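Local structure of Rho guanyl nucleotide exchange factor (Rom2), putative (Aspergillus fumigatus Af293, 5O51) at residues A19-C24 and N306-H311; T70-Q75 and Y88-L93; H112-K117 and V130-L135; V228-I233 and L242-F247. The protein probably acts as a guanine-nucleotide exchange factor for Rho-type GTPases, with its CNH domain, the part described here, forming a seven-bladed beta-propeller. One frame throughout, in Å; residues are numbered along the deposited sequence.

Contact 1 (A19-C24 and N306-H311); sequences ANRVNC and NIRMLH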
# COMPACT_ATOMS: atom_id res chain seq x y z
N ALA A 19 13.64 14.42 -13.24
CA ALA A 19 14.54 14.82 -12.11
C ALA A 19 14.15 14.16 -10.76
O ALA A 19 15.02 13.82 -9.96
CB ALA A 19 14.63 16.36 -11.97
N ASN A 20 12.85 13.99 -10.50
CA ASN A 20 12.44 13.77 -9.11
C ASN A 20 10.97 13.28 -9.20
O ASN A 20 10.03 14.07 -9.13
CB ASN A 20 12.68 15.08 -8.29
CG ASN A 20 12.20 15.00 -6.86
OD1 ASN A 20 11.27 15.73 -6.45
ND2 ASN A 20 12.80 14.13 -6.09
N ARG A 21 10.84 11.98 -9.44
CA ARG A 21 9.54 11.34 -9.68
C ARG A 21 8.73 11.21 -8.38
O ARG A 21 9.30 11.21 -7.23
CB ARG A 21 9.79 9.91 -10.30
CG ARG A 21 10.42 9.99 -11.72
CD ARG A 21 10.31 8.68 -12.56
NE ARG A 21 10.97 8.88 -13.88
CZ ARG A 21 10.45 9.54 -14.95
NH1 ARG A 21 9.20 10.05 -14.99
NH2 ARG A 21 11.19 9.67 -16.04
N VAL A 22 7.44 10.98 -8.53
CA VAL A 22 6.58 10.64 -7.39
C VAL A 22 6.82 9.20 -6.89
O VAL A 22 6.53 8.24 -7.60
CB VAL A 22 5.08 10.85 -7.77
CG1 VAL A 22 4.16 10.47 -6.63
CG2 VAL A 22 4.83 12.31 -8.11
N ASN A 23 7.31 9.03 -5.67
CA ASN A 23 7.49 7.70 -5.15
C ASN A 23 6.20 7.17 -4.45
O ASN A 23 5.96 5.94 -4.43
CB ASN A 23 8.60 7.65 -4.09
CG ASN A 23 10.02 7.98 -4.63
OD1 ASN A 23 10.32 7.79 -5.75
ND2 ASN A 23 10.88 8.49 -3.75
N CYS A 24 5.47 8.06 -3.76
CA CYS A 24 4.31 7.71 -2.91
C CYS A 24 3.39 8.89 -2.73
O CYS A 24 3.74 10.02 -3.10
CB CYS A 24 4.76 7.18 -1.56
SG CYS A 24 5.88 8.26 -0.64
N ASN A 306 6.99 2.27 -16.05
CA ASN A 306 7.19 2.58 -14.65
C ASN A 306 5.84 3.01 -13.99
O ASN A 306 5.72 4.06 -13.39
CB ASN A 306 8.30 3.66 -14.48
CG ASN A 306 8.76 3.84 -13.01
OD1 ASN A 306 8.53 3.01 -12.13
ND2 ASN A 306 9.44 4.96 -12.76
N ILE A 307 4.84 2.16 -14.13
CA ILE A 307 3.52 2.36 -13.50
C ILE A 307 3.62 1.99 -12.05
O ILE A 307 4.15 0.94 -11.77
CB ILE A 307 2.43 1.48 -14.14
CG1 ILE A 307 2.21 1.94 -15.59
CG2 ILE A 307 1.15 1.53 -13.22
CD1 ILE A 307 1.47 0.94 -16.50
N ARG A 308 3.19 2.86 -11.15
CA ARG A 308 3.22 2.65 -9.67
C ARG A 308 1.78 2.92 -9.15
O ARG A 308 1.28 4.06 -9.32
CB ARG A 308 4.11 3.72 -9.01
CG ARG A 308 5.59 3.55 -9.26
CD ARG A 308 6.31 4.90 -9.46
NE ARG A 308 6.19 5.37 -10.83
CZ ARG A 308 6.29 6.60 -11.28
NH1 ARG A 308 6.50 7.66 -10.49
NH2 ARG A 308 6.16 6.80 -12.57
N MET A 309 1.14 1.95 -8.51
CA MET A 309 -0.12 2.26 -7.84
C MET A 309 0.14 3.12 -6.60
O MET A 309 0.91 2.74 -5.73
CB MET A 309 -0.87 0.98 -7.46
CG MET A 309 -2.32 1.27 -7.03
SD MET A 309 -3.18 -0.15 -6.34
CE MET A 309 -2.86 0.23 -4.59
N LEU A 310 -0.50 4.29 -6.49
CA LEU A 310 -0.22 5.18 -5.32
C LEU A 310 -1.16 5.02 -4.13
O LEU A 310 -0.69 5.00 -3.01
CB LEU A 310 -0.17 6.65 -5.74
CG LEU A 310 0.90 6.96 -6.81
CD1 LEU A 310 0.64 8.35 -7.35
CD2 LEU A 310 2.31 6.78 -6.25
N HIS A 311 -2.46 4.91 -4.36
CA HIS A 311 -3.45 4.88 -3.29
C HIS A 311 -4.80 4.44 -3.88
O HIS A 311 -5.23 4.90 -4.95
CB HIS A 311 -3.62 6.30 -2.65
CG HIS A 311 -4.38 6.29 -1.36
ND1 HIS A 311 -5.73 6.55 -1.28
CD2 HIS A 311 -3.97 6.01 -0.10
CE1 HIS A 311 -6.11 6.42 -0.02
NE2 HIS A 311 -5.06 6.07 0.70
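Asn306 begins the contact by meeting Arg21: its ND2 lies 3.8 Å from Arg21 CD. The Asn306 amide and the Arg21 guanidinium are steeply inclined to each other, their planes 80° apart. Asn306 ND2 also hydrogen-bonds Glu322. The same amide nitrogen sits over one face of the Arg308 guanidinium, offset toward its rim.

Arg308 carries the polar contact. Its chain bends at chi2 and chi3, and chi3 of -84° turns NE back to its own segment. NE and NH2 both reach Asn306 O side-on, NE at 2.9 Å from that oxygen. The oxygen lies in the guanidinium plane. The third nitrogen, NH1, crosses to the other segment and donates to Val22 O at 2.9 Å, again close to the guanidinium plane.

Leu310 supplies the apolar end. Its side chain lies at about a right angle to that of Val22, with CD2 4.1 Å from Val22 CG1. The same methyl rests 4.0 Å from Cys24 CA.

Strands 22-28 and 307-312 belong to different blades of the propeller, the second being the one that joins both chain ends in one sheet. The contact ties neighbouring blades through the side chains of Arg308 and Leu310, the first bonded to a backbone carbonyl; no backbone-to-backbone hydrogen bond links the two segments. Asp328 binds Arg21 NH1 and Arg308 NH2 in salt bridges, and takes a hydrogen bond from Val22 N. Arg21 NH1 and Arg308 NH2 are 5.1 Å apart, and the shared carboxylate probably offsets the repulsion between these like charges.

Contact 2 (T70-Q75 and Y88-L93); sequences TLEEYQ and YPMEAL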
# COMPACT_ATOMS: atom_id res chain seq x y z
N THR A 70 -1.25 8.49 6.92
CA THR A 70 -1.80 9.31 8.04
C THR A 70 -2.48 8.45 9.10
O THR A 70 -2.85 7.35 8.78
CB THR A 70 -2.94 10.27 7.60
OG1 THR A 70 -3.89 9.54 6.81
CG2 THR A 70 -2.40 11.47 6.82
N LEU A 71 -2.61 8.97 10.33
CA LEU A 71 -3.62 8.56 11.35
C LEU A 71 -4.49 9.76 11.59
O LEU A 71 -4.13 10.62 12.38
CB LEU A 71 -2.97 8.24 12.70
CG LEU A 71 -2.50 6.82 12.98
CD1 LEU A 71 -1.38 6.55 12.02
CD2 LEU A 71 -2.01 6.65 14.44
N GLU A 72 -5.61 9.85 10.92
CA GLU A 72 -6.34 11.13 10.86
C GLU A 72 -6.97 11.46 12.23
O GLU A 72 -7.11 12.65 12.59
CB GLU A 72 -7.38 11.10 9.70
CG GLU A 72 -7.88 12.47 9.22
CD GLU A 72 -7.26 12.97 7.89
OE1 GLU A 72 -6.03 13.10 7.82
OE2 GLU A 72 -8.01 13.28 6.92
N GLU A 73 -7.27 10.41 12.99
CA GLU A 73 -7.90 10.52 14.31
C GLU A 73 -6.98 11.22 15.31
O GLU A 73 -7.49 11.95 16.19
CB GLU A 73 -8.34 9.13 14.81
CG GLU A 73 -8.92 9.07 16.22
CD GLU A 73 -10.27 9.77 16.35
OE1 GLU A 73 -11.24 9.33 15.69
OE2 GLU A 73 -10.38 10.73 17.13
N TYR A 74 -5.66 10.97 15.15
CA TYR A 74 -4.58 11.53 15.99
C TYR A 74 -3.81 12.67 15.32
O TYR A 74 -2.77 13.11 15.81
CB TYR A 74 -3.61 10.42 16.35
CG TYR A 74 -4.29 9.48 17.26
CD1 TYR A 74 -5.07 8.45 16.78
CD2 TYR A 74 -4.22 9.67 18.63
CE1 TYR A 74 -5.75 7.60 17.65
CE2 TYR A 74 -4.88 8.83 19.51
CZ TYR A 74 -5.64 7.80 19.02
OH TYR A 74 -6.28 6.95 19.89
N GLN A 75 -4.30 13.12 14.17
CA GLN A 75 -3.67 14.19 13.41
C GLN A 75 -2.14 13.96 13.25
O GLN A 75 -1.36 14.88 13.47
CB GLN A 75 -4.03 15.53 14.04
CG GLN A 75 -5.54 15.88 13.96
CD GLN A 75 -5.97 16.16 12.50
OE1 GLN A 75 -5.69 17.24 11.93
NE2 GLN A 75 -6.56 15.15 11.88
N TYR A 88 4.99 13.30 12.11
CA TYR A 88 4.91 14.76 12.19
C TYR A 88 3.48 15.11 12.58
O TYR A 88 2.53 14.44 12.15
CB TYR A 88 5.17 15.40 10.85
CG TYR A 88 6.52 15.25 10.27
CD1 TYR A 88 6.89 14.08 9.64
CD2 TYR A 88 7.44 16.34 10.26
CE1 TYR A 88 8.12 13.95 9.02
CE2 TYR A 88 8.72 16.18 9.71
CZ TYR A 88 9.02 14.97 9.10
OH TYR A 88 10.22 14.76 8.51
N PRO A 89 3.28 16.20 13.31
CA PRO A 89 1.88 16.59 13.44
C PRO A 89 1.33 17.14 12.11
O PRO A 89 2.05 17.75 11.31
CB PRO A 89 1.90 17.68 14.54
CG PRO A 89 3.27 18.25 14.52
CD PRO A 89 4.20 17.18 13.93
N MET A 90 0.04 16.95 11.91
CA MET A 90 -0.61 17.38 10.66
C MET A 90 -0.57 18.87 10.42
O MET A 90 -0.63 19.34 9.27
CB MET A 90 -2.09 16.92 10.62
CG MET A 90 -2.51 16.56 9.21
SD MET A 90 -2.00 14.87 8.78
CE MET A 90 -3.38 14.03 9.56
N GLU A 91 -0.47 19.65 11.48
CA GLU A 91 -0.25 21.08 11.29
C GLU A 91 1.07 21.40 10.53
O GLU A 91 1.12 22.45 9.87
CB GLU A 91 -0.38 21.85 12.61
CG GLU A 91 0.58 21.42 13.70
CD GLU A 91 0.29 22.02 15.08
OE1 GLU A 91 -0.51 22.99 15.18
OE2 GLU A 91 0.90 21.52 16.06
N ALA A 92 2.08 20.51 10.53
CA ALA A 92 3.23 20.67 9.60
C ALA A 92 2.85 21.02 8.14
O ALA A 92 3.65 21.60 7.39
CB ALA A 92 4.08 19.39 9.54
N LEU A 93 1.66 20.59 7.73
CA LEU A 93 1.19 20.85 6.39
C LEU A 93 0.54 22.22 6.20
O LEU A 93 0.33 22.59 5.07
CB LEU A 93 0.20 19.77 5.99
CG LEU A 93 0.75 18.33 6.04
CD1 LEU A 93 -0.36 17.31 5.97
CD2 LEU A 93 1.68 18.01 4.89
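Met90 reaches Thr70, Glu72 and Gln75 because its chain folds twice: chi2 of 82° turns SD aside and chi3 of 83° turns CE again. The thioether thus lies across the other segment, with the methyl at its far end. Glu72 is bent too, with chi2 of 103° setting its carboxylate carbon to one side, and OE1 comes to meet that methyl.

The three partners all lie at about a right angle to the methionine chain. Thr70 CG2 touches the thioether at two atoms, 3.9 Å from Met90 CE and equally near SD. Glu72 OE1 approaches CE to 3.3 Å. Gln75 touches the chain at both ends: its OE1 is 3.8 Å from Met90 CB at the base, and its NE2 and CA come near CE at the tip.

One backbone bond joins the segments: Met90 N donates to Gln75 O at 2.9 Å, from above the carbonyl plane. Gln75 is also held within its own turn. Its NE2 donates to Glu72 O at 2.7 Å, in the plane of that carbonyl and on a lone pair.

Strands 65-71 and 84-89 flank strand 76-81 in one propeller blade. The contact lies just beyond the N-terminal end of that middle strand, where the turn 72-75 meets the short 3-10 segment 90-93. Buried Met90 fills the junction between them. Glu72 OE2 has a weak hydrogen bond to Asp29 N. The other oxygen, OE1, faces a methyl on sulfur, whose hydrogens are slightly positive, so the approach is probably mildly favourable rather than purely apolar.

Contact 3 (H112-K117 and V130-L135); sequences HANFFK and VKTSAL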
# COMPACT_ATOMS: atom_id res chain seq x y z
N HIS A 112 15.50 2.05 11.52
CA HIS A 112 15.78 1.28 10.31
C HIS A 112 14.49 0.53 10.00
O HIS A 112 14.00 -0.16 10.86
CB HIS A 112 16.96 0.29 10.55
CG HIS A 112 17.55 -0.26 9.29
ND1 HIS A 112 17.00 -1.34 8.63
CD2 HIS A 112 18.61 0.13 8.55
CE1 HIS A 112 17.70 -1.58 7.53
NE2 HIS A 112 18.69 -0.71 7.47
N ALA A 113 13.90 0.73 8.82
CA ALA A 113 12.65 0.04 8.44
C ALA A 113 12.55 -0.01 6.96
O ALA A 113 12.88 0.96 6.25
CB ALA A 113 11.42 0.74 9.04
N ASN A 114 12.08 -1.12 6.47
CA ASN A 114 11.85 -1.33 5.05
C ASN A 114 10.42 -1.00 4.56
O ASN A 114 10.28 -0.54 3.46
CB ASN A 114 12.25 -2.78 4.70
CG ASN A 114 13.71 -3.04 5.07
OD1 ASN A 114 14.03 -3.71 6.06
ND2 ASN A 114 14.60 -2.37 4.34
N PHE A 115 9.38 -1.32 5.33
CA PHE A 115 8.00 -0.85 5.07
C PHE A 115 7.19 -0.76 6.36
O PHE A 115 7.70 -1.10 7.45
CB PHE A 115 7.24 -1.63 3.95
CG PHE A 115 7.03 -3.11 4.19
CD1 PHE A 115 8.00 -4.03 3.81
CD2 PHE A 115 5.83 -3.59 4.68
CE1 PHE A 115 7.81 -5.39 3.98
CE2 PHE A 115 5.62 -4.96 4.84
CZ PHE A 115 6.61 -5.86 4.50
N PHE A 116 6.00 -0.16 6.26
CA PHE A 116 5.08 -0.09 7.36
C PHE A 116 3.61 -0.21 6.97
O PHE A 116 3.26 -0.05 5.82
CB PHE A 116 5.35 1.16 8.16
CG PHE A 116 4.74 2.44 7.59
CD1 PHE A 116 3.46 2.84 7.94
CD2 PHE A 116 5.51 3.29 6.78
CE1 PHE A 116 2.93 4.04 7.48
CE2 PHE A 116 4.99 4.50 6.33
CZ PHE A 116 3.69 4.88 6.70
N LYS A 117 2.76 -0.42 7.97
CA LYS A 117 1.32 -0.44 7.78
C LYS A 117 0.56 0.06 9.04
O LYS A 117 0.81 -0.37 10.17
CB LYS A 117 0.91 -1.86 7.44
CG LYS A 117 -0.55 -2.03 7.13
CD LYS A 117 -0.83 -1.61 5.72
CE LYS A 117 -2.33 -1.47 5.46
NZ LYS A 117 -3.09 -2.66 5.92
N VAL A 130 8.31 -3.01 9.61
CA VAL A 130 8.89 -4.28 9.26
C VAL A 130 10.28 -4.04 8.70
O VAL A 130 10.42 -3.31 7.73
CB VAL A 130 8.05 -4.94 8.19
CG1 VAL A 130 8.65 -6.27 7.73
CG2 VAL A 130 6.62 -5.09 8.70
N LYS A 131 11.30 -4.60 9.36
CA LYS A 131 12.59 -4.87 8.72
C LYS A 131 12.61 -6.26 8.07
O LYS A 131 12.13 -7.20 8.64
CB LYS A 131 13.73 -4.78 9.72
CG LYS A 131 15.09 -5.18 9.12
CD LYS A 131 16.25 -4.63 9.93
CE LYS A 131 16.30 -5.20 11.33
NZ LYS A 131 17.45 -4.59 12.05
N THR A 132 13.19 -6.40 6.90
CA THR A 132 13.16 -7.68 6.20
C THR A 132 14.37 -7.79 5.29
O THR A 132 14.88 -6.78 4.82
CB THR A 132 11.85 -7.85 5.37
OG1 THR A 132 11.74 -9.18 4.82
CG2 THR A 132 11.76 -6.81 4.23
N SER A 133 14.83 -9.02 5.09
CA SER A 133 15.86 -9.36 4.10
C SER A 133 15.49 -10.73 3.50
O SER A 133 14.52 -11.32 3.93
CB SER A 133 17.24 -9.42 4.78
OG SER A 133 17.17 -10.09 6.03
N ALA A 134 16.25 -11.23 2.51
CA ALA A 134 16.24 -12.67 2.19
C ALA A 134 17.03 -13.29 3.36
O ALA A 134 18.23 -13.04 3.49
CB ALA A 134 16.91 -12.96 0.85
N LEU A 135 16.33 -14.04 4.21
CA LEU A 135 16.79 -14.43 5.56
C LEU A 135 15.58 -14.34 6.49
O LEU A 135 14.94 -15.34 6.77
CB LEU A 135 18.01 -13.59 6.08
CG LEU A 135 18.60 -13.74 7.50
CD1 LEU A 135 20.09 -14.05 7.45
CD2 LEU A 135 18.35 -12.51 8.37
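Phe115 and Val130 pack side by side at a classic beta bulge in the hairpin of strands 115-120 and 125-132, the first two strands of a propeller blade. This is the tight part. Val130 CB stands over the centre of the Phe115 ring in a CH-pi contact, 4.1 Å from the centroid. Phe115 CG occupies the crowded position between the backbone N and the carbonyl carbon (chi1 61°), and CZ comes within 3.8 Å of Val130 CG1. The backbones are bonded both ways: Val130 N donates to Phe115 O at 2.9 Å. Val130 O takes two donors, Asn114 N and Phe115 N, which makes the bulge.

The looser side lies toward solvent, where exposed His112 and Lys131 meet at about a right angle. His112 ND1 is 3.6 Å from Lys131 CD, while the lysine nitrogen NZ stays 4.7 Å from ND1.

Asn114 joins the two sides. Its side chain extends the pairing of the strands beyond the bulge. Thr132 directs its own hydroxyl elsewhere, to Ser137 and to Ser180 N of the next blade. Its backbone N donates to Asn114 OD1 at 2.9 Å, from 37° above the plane of the amide carbonyl.

Contact 4 (V228-I233 and L242-F247); sequences VKPIHI and LNYSDF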
# COMPACT_ATOMS: atom_id res chain seq x y z
N VAL A 228 6.80 -17.58 -3.51
CA VAL A 228 5.67 -16.76 -3.92
C VAL A 228 5.77 -15.35 -3.35
O VAL A 228 6.52 -15.04 -2.37
CB VAL A 228 4.30 -17.40 -3.51
CG1 VAL A 228 4.05 -18.69 -4.26
CG2 VAL A 228 4.22 -17.66 -2.02
N LYS A 229 4.98 -14.47 -3.95
CA LYS A 229 4.90 -13.13 -3.41
C LYS A 229 3.44 -12.86 -3.15
O LYS A 229 2.70 -12.58 -4.11
CB LYS A 229 5.49 -12.12 -4.35
CG LYS A 229 6.87 -12.44 -4.89
CD LYS A 229 7.43 -11.20 -5.59
CE LYS A 229 8.65 -11.52 -6.43
NZ LYS A 229 9.76 -12.03 -5.58
N PRO A 230 3.02 -13.00 -1.89
CA PRO A 230 1.68 -12.64 -1.49
C PRO A 230 1.66 -11.14 -1.29
O PRO A 230 2.47 -10.59 -0.53
CB PRO A 230 1.49 -13.34 -0.14
CG PRO A 230 2.72 -14.19 0.05
CD PRO A 230 3.78 -13.51 -0.72
N ILE A 231 0.72 -10.48 -1.96
CA ILE A 231 0.71 -9.02 -2.04
C ILE A 231 -0.49 -8.43 -1.32
O ILE A 231 -0.34 -7.45 -0.66
CB ILE A 231 0.68 -8.59 -3.51
CG1 ILE A 231 1.84 -9.22 -4.32
CG2 ILE A 231 0.59 -7.10 -3.59
CD1 ILE A 231 3.23 -8.89 -3.85
N HIS A 232 -1.68 -8.98 -1.50
CA HIS A 232 -2.87 -8.26 -1.04
C HIS A 232 -4.01 -9.21 -0.74
O HIS A 232 -4.25 -10.17 -1.51
CB HIS A 232 -3.30 -7.21 -2.10
CG HIS A 232 -4.56 -6.48 -1.78
ND1 HIS A 232 -4.64 -5.52 -0.79
CD2 HIS A 232 -5.81 -6.57 -2.32
CE1 HIS A 232 -5.87 -5.06 -0.72
NE2 HIS A 232 -6.60 -5.68 -1.63
N ILE A 233 -4.77 -8.85 0.30
CA ILE A 233 -5.90 -9.63 0.79
C ILE A 233 -7.11 -8.73 0.92
O ILE A 233 -7.01 -7.64 1.47
CB ILE A 233 -5.71 -10.13 2.23
CG1 ILE A 233 -4.48 -10.93 2.37
CG2 ILE A 233 -6.91 -11.01 2.65
CD1 ILE A 233 -4.12 -11.19 3.82
N LEU A 242 -7.56 -13.52 -2.30
CA LEU A 242 -6.11 -13.55 -2.10
C LEU A 242 -5.39 -13.24 -3.40
O LEU A 242 -5.70 -13.86 -4.44
CB LEU A 242 -5.72 -14.92 -1.59
CG LEU A 242 -6.29 -15.32 -0.20
CD1 LEU A 242 -5.73 -16.71 0.14
CD2 LEU A 242 -5.86 -14.43 0.95
N ASN A 243 -4.47 -12.29 -3.36
CA ASN A 243 -3.78 -11.77 -4.55
C ASN A 243 -2.26 -11.89 -4.37
O ASN A 243 -1.65 -11.31 -3.44
CB ASN A 243 -4.15 -10.31 -4.88
CG ASN A 243 -5.64 -10.10 -5.09
OD1 ASN A 243 -6.23 -10.44 -6.12
ND2 ASN A 243 -6.27 -9.49 -4.10
N TYR A 244 -1.67 -12.71 -5.21
CA TYR A 244 -0.22 -12.90 -5.27
C TYR A 244 0.30 -12.47 -6.67
O TYR A 244 -0.49 -12.29 -7.63
CB TYR A 244 0.14 -14.35 -5.05
CG TYR A 244 -0.44 -15.16 -3.87
CD1 TYR A 244 -1.77 -15.43 -3.79
CD2 TYR A 244 0.40 -15.77 -2.94
CE1 TYR A 244 -2.29 -16.20 -2.78
CE2 TYR A 244 -0.11 -16.55 -1.91
CZ TYR A 244 -1.46 -16.79 -1.85
OH TYR A 244 -2.07 -17.59 -0.86
N SER A 245 1.62 -12.29 -6.81
CA SER A 245 2.17 -11.85 -8.08
C SER A 245 1.80 -12.83 -9.20
O SER A 245 1.69 -12.41 -10.33
CB SER A 245 3.68 -11.63 -8.05
OG SER A 245 4.35 -12.88 -7.78
N ASP A 246 1.57 -14.10 -8.91
CA ASP A 246 1.32 -15.07 -9.97
C ASP A 246 -0.15 -15.38 -10.24
O ASP A 246 -0.51 -15.76 -11.36
CB ASP A 246 2.10 -16.37 -9.72
CG ASP A 246 3.62 -16.20 -9.95
OD1 ASP A 246 4.06 -15.50 -10.90
OD2 ASP A 246 4.38 -16.73 -9.14
N PHE A 247 -1.00 -15.21 -9.23
CA PHE A 247 -2.35 -15.66 -9.34
C PHE A 247 -3.22 -15.04 -8.31
O PHE A 247 -2.74 -14.55 -7.32
CB PHE A 247 -2.45 -17.20 -9.25
CG PHE A 247 -1.43 -17.84 -8.34
CD1 PHE A 247 -1.46 -17.62 -6.97
CD2 PHE A 247 -0.47 -18.72 -8.86
CE1 PHE A 247 -0.49 -18.19 -6.14
CE2 PHE A 247 0.47 -19.33 -8.05
CZ PHE A 247 0.47 -19.06 -6.69
O HOH W 1 3.63 -15.17 -6.44
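His232 and Asn243 lie side by side and point the same way, the imidazole and amide planes only 18° apart. His232 CG stands anti to the backbone N (chi1 176°), and Asn243 ND2 sits at the edge of the ring, 3.5 Å from His232 CD2. The polar ends are held from outside: His232 NE2 by Glu234 and Asn243 OD1 by Ser248. Phe273 of the next blade packs against both residues.

The face with Pro230, Ile233, Leu242 and Tyr244 is mainly apolar where the two strands meet. Ile233 and Leu242 run alongside each other, with Leu242 CD2 4.0 Å from Ile233 CG2. Pro230 meets Tyr244 at a slant, its CB 3.9 Å from CD2 of the ring. Phe198, from the preceding blade, packs on Pro230, Ile233 and Leu242.

Strands 230-236 and 239-244 are joined through a classic beta bulge. Ile231 N and His232 N both donate to Asn243 O, the first at 2.9 Å. Asn243 N donates back to His232 O at 2.8 Å, and Asn243 ND2 adds a weak bond to the same oxygen. The pairing ends where Ser245 N donates to Lys229 O at 2.9 Å.

Beyond that bond a water accepts from Lys229 N at 2.9 Å, bonds Ser245 OG at 2.7 Å and donates weakly to Asp246 OD2. It gives the N-H just before the strand an acceptor and links it to hydroxyl and carboxylate.

The four contacts are spread round one seven-bladed propeller. Contacts 2, 3 and 4 each lie within a single blade, in series along the chain. Contact 1 differs: it joins neighbouring blades, through segments whose closest ends are 282 residues apart, and so spans the other three in sequence. None of the four touches another. Contacts 3 and 4 have the closest centres, about 18 Å apart. Contacts 2 and 4 lie on opposite sides of the chain's centre, with centres about 31 Å apart. Contacts 2 and 3 sit in adjacent blades, about 6 Å apart at their nearest atoms; Phe115 of contact 3 packs on Gln67 of the strand that leads into contact 2.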